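Local coordinates for protein octaprenyl-diphosphate synthase (Bacteroides thetaiotaomicron, PDB 3RMG) that probably acts as a magnesium-dependent prenyltransferase of the FPP/GGPP synthase family, building polyprenyl diphosphates from isoprenoid units, at residues N131-L141 and A176-L187. Sequence-based numbering, arbitrary orientation.
Sequences NYEIIRLVSSL and ALFAACAEAAAL
Leu137 sits as a knob among Ala180, Glu183, Ala184 and Leu187 where two nearly antiparallel helices (170°) pack with their axes 9.7 Å apart. The CG of Leu137 lies anti to the backbone N (chi1 165°), which carries its CD1 against the backbone at Ala184 N, 3.7 Å away, while CD2 meets Ala180 CB. The extended chain of Glu183 slides past Leu137 in the opposite direction, its aliphatic part alongside CD1 and its OE2 3.5 Å from Leu137 CD1. One turn on, Leu141 spreads its methyls: CD1 touches Ala176 CB, and CD2 lies 3.7 Å from Ala180 CB and also meets Leu177 CD1, the two leucines crossing at about a right angle. At the other end the side chains of Ile134 and Leu187 pass in opposite directions, Ile134 CG1 3.8 Å from Leu187 CB, with Ile134 CD1 near Ala184 O; an alanine here would probably open a gap against Leu187 and Ala184. Glu133 crosses Leu187 at about a right angle, Glu133 OE1 3.8 Å from Leu187 CD2, and Asn131, the N-cap, accepts weak bonds at OD1 from Glu133 N and Ile134 N. Within the all-alpha isoprenoid synthase fold, helix 67-90 packs against Val138 and Leu141, helix 50-62 against Leu177, and helix 193-217 against Glu183 and Leu187.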
# COMPACT_ATOMS: atom_id res chain seq x y z
N ASN A 131 1.92 -19.43 3.36
CA ASN A 131 2.34 -19.54 4.75
C ASN A 131 1.83 -18.35 5.57
O ASN A 131 2.16 -17.20 5.27
CB ASN A 131 3.87 -19.71 4.84
CG ASN A 131 4.36 -19.92 6.27
OD1 ASN A 131 3.79 -19.40 7.23
ND2 ASN A 131 5.45 -20.67 6.41
N TYR A 132 1.03 -18.64 6.59
CA TYR A 132 0.31 -17.61 7.35
C TYR A 132 1.25 -16.68 8.10
O TYR A 132 1.08 -15.45 8.10
CB TYR A 132 -0.68 -18.24 8.34
CG TYR A 132 -1.99 -18.68 7.71
CD1 TYR A 132 -2.87 -17.74 7.17
CD2 TYR A 132 -2.34 -20.02 7.65
CE1 TYR A 132 -4.05 -18.13 6.58
CE2 TYR A 132 -3.54 -20.42 7.07
CZ TYR A 132 -4.39 -19.47 6.53
OH TYR A 132 -5.57 -19.87 5.95
N GLU A 133 2.24 -17.30 8.74
CA GLU A 133 3.21 -16.57 9.54
C GLU A 133 3.94 -15.58 8.66
O GLU A 133 4.20 -14.43 9.05
CB GLU A 133 4.18 -17.54 10.17
CG GLU A 133 3.45 -18.66 10.91
CD GLU A 133 4.26 -19.23 12.05
OE1 GLU A 133 4.75 -18.44 12.89
OE2 GLU A 133 4.40 -20.47 12.12
N ILE A 134 4.24 -16.01 7.45
CA ILE A 134 4.97 -15.15 6.54
C ILE A 134 4.05 -14.03 6.12
O ILE A 134 4.46 -12.88 5.99
CB ILE A 134 5.49 -15.93 5.32
CG1 ILE A 134 6.65 -16.83 5.75
CG2 ILE A 134 5.89 -14.97 4.25
CD1 ILE A 134 7.12 -17.81 4.64
N ILE A 135 2.79 -14.37 5.91
CA ILE A 135 1.79 -13.36 5.61
C ILE A 135 1.67 -12.39 6.78
O ILE A 135 1.69 -11.17 6.62
CB ILE A 135 0.44 -14.00 5.25
CG1 ILE A 135 0.58 -14.80 3.94
CG2 ILE A 135 -0.63 -12.92 5.10
CD1 ILE A 135 -0.63 -15.62 3.55
N ARG A 136 1.57 -12.94 7.98
CA ARG A 136 1.56 -12.12 9.18
C ARG A 136 2.81 -11.24 9.26
O ARG A 136 2.72 -10.05 9.55
CB ARG A 136 1.46 -13.01 10.42
CG ARG A 136 0.81 -12.34 11.61
CD ARG A 136 -0.15 -13.30 12.29
NE ARG A 136 0.36 -14.67 12.28
CZ ARG A 136 -0.40 -15.76 12.34
NH1 ARG A 136 -1.72 -15.65 12.40
NH2 ARG A 136 0.16 -16.96 12.32
N LEU A 137 3.98 -11.82 8.99
CA LEU A 137 5.23 -11.09 9.11
C LEU A 137 5.28 -9.92 8.14
O LEU A 137 5.64 -8.80 8.49
CB LEU A 137 6.43 -12.03 8.92
CG LEU A 137 7.82 -11.42 8.67
CD1 LEU A 137 8.92 -12.43 8.92
CD2 LEU A 137 7.92 -10.91 7.25
N VAL A 138 4.92 -10.17 6.89
CA VAL A 138 5.03 -9.11 5.90
C VAL A 138 4.01 -8.03 6.17
O VAL A 138 4.30 -6.83 6.06
CB VAL A 138 4.80 -9.63 4.49
CG1 VAL A 138 4.74 -8.46 3.53
CG2 VAL A 138 5.91 -10.60 4.10
N SER A 139 2.79 -8.43 6.52
CA SER A 139 1.77 -7.41 6.71
C SER A 139 2.11 -6.57 7.95
O SER A 139 2.12 -5.34 7.87
CB SER A 139 0.34 -8.00 6.74
OG SER A 139 0.10 -8.84 7.87
N SER A 140 2.42 -7.21 9.07
CA SER A 140 2.71 -6.42 10.27
C SER A 140 3.92 -5.52 10.05
O SER A 140 3.96 -4.40 10.54
CB SER A 140 2.89 -7.29 11.51
OG SER A 140 4.04 -8.09 11.39
N LEU A 141 4.90 -6.00 9.30
CA LEU A 141 6.06 -5.17 8.97
C LEU A 141 5.61 -3.96 8.17
O LEU A 141 6.07 -2.85 8.41
CB LEU A 141 7.11 -5.96 8.17
CG LEU A 141 8.31 -5.12 7.71
CD1 LEU A 141 9.14 -4.76 8.92
CD2 LEU A 141 9.16 -5.85 6.68
N ALA A 176 14.79 -3.70 10.62
CA ALA A 176 13.53 -4.44 10.69
C ALA A 176 13.33 -5.20 9.40
O ALA A 176 12.85 -6.33 9.41
CB ALA A 176 12.36 -3.51 10.96
N LEU A 177 13.72 -4.59 8.28
CA LEU A 177 13.62 -5.25 6.98
C LEU A 177 14.59 -6.43 6.87
O LEU A 177 14.20 -7.53 6.48
CB LEU A 177 13.87 -4.26 5.84
CG LEU A 177 13.75 -4.81 4.41
CD1 LEU A 177 12.39 -5.47 4.18
CD2 LEU A 177 13.98 -3.69 3.39
N PHE A 178 15.86 -6.21 7.21
CA PHE A 178 16.82 -7.30 7.20
C PHE A 178 16.40 -8.45 8.15
O PHE A 178 16.51 -9.62 7.79
CB PHE A 178 18.23 -6.82 7.54
CG PHE A 178 18.97 -6.22 6.37
CD1 PHE A 178 18.76 -4.89 6.00
CD2 PHE A 178 19.87 -6.98 5.64
CE1 PHE A 178 19.45 -4.34 4.93
CE2 PHE A 178 20.56 -6.44 4.57
CZ PHE A 178 20.35 -5.11 4.21
N ALA A 179 15.92 -8.12 9.34
CA ALA A 179 15.43 -9.15 10.27
C ALA A 179 14.25 -9.90 9.65
O ALA A 179 14.16 -11.12 9.74
CB ALA A 179 15.00 -8.52 11.60
N ALA A 180 13.36 -9.16 9.01
CA ALA A 180 12.20 -9.76 8.37
C ALA A 180 12.67 -10.72 7.27
O ALA A 180 12.16 -11.84 7.15
CB ALA A 180 11.27 -8.69 7.80
N CYS A 181 13.65 -10.29 6.49
CA CYS A 181 14.16 -11.17 5.44
C CYS A 181 14.63 -12.51 6.00
O CYS A 181 14.24 -13.58 5.51
CB CYS A 181 15.29 -10.48 4.67
SG CYS A 181 14.66 -9.16 3.58
N ALA A 182 15.48 -12.46 7.02
CA ALA A 182 16.04 -13.66 7.60
C ALA A 182 14.93 -14.51 8.26
O ALA A 182 14.85 -15.70 8.04
CB ALA A 182 17.12 -13.30 8.61
N GLU A 183 14.07 -13.87 9.05
CA GLU A 183 12.96 -14.56 9.71
C GLU A 183 12.06 -15.28 8.72
O GLU A 183 11.72 -16.46 8.91
CB GLU A 183 12.12 -13.57 10.54
CG GLU A 183 11.11 -14.29 11.47
CD GLU A 183 10.28 -13.33 12.31
OE1 GLU A 183 9.54 -13.82 13.17
OE2 GLU A 183 10.38 -12.09 12.11
N ALA A 184 11.68 -14.58 7.67
CA ALA A 184 10.89 -15.17 6.59
C ALA A 184 11.64 -16.33 5.92
O ALA A 184 11.03 -17.35 5.56
CB ALA A 184 10.52 -14.10 5.55
N ALA A 185 12.95 -16.17 5.76
CA ALA A 185 13.74 -17.26 5.17
C ALA A 185 13.54 -18.55 5.96
O ALA A 185 13.32 -19.60 5.37
CB ALA A 185 15.23 -16.90 5.06
N ALA A 186 13.62 -18.47 7.29
CA ALA A 186 13.44 -19.65 8.18
C ALA A 186 12.01 -20.21 8.19
O ALA A 186 11.81 -21.40 8.05
CB ALA A 186 13.90 -19.32 9.63
N LEU A 187 11.02 -19.36 8.38
CA LEU A 187 9.64 -19.81 8.25
C LEU A 187 9.38 -20.55 6.93
O LEU A 187 8.64 -21.54 6.89
CB LEU A 187 8.67 -18.63 8.37
CG LEU A 187 8.62 -17.94 9.74
CD1 LEU A 187 8.01 -16.54 9.60
CD2 LEU A 187 7.90 -18.79 10.76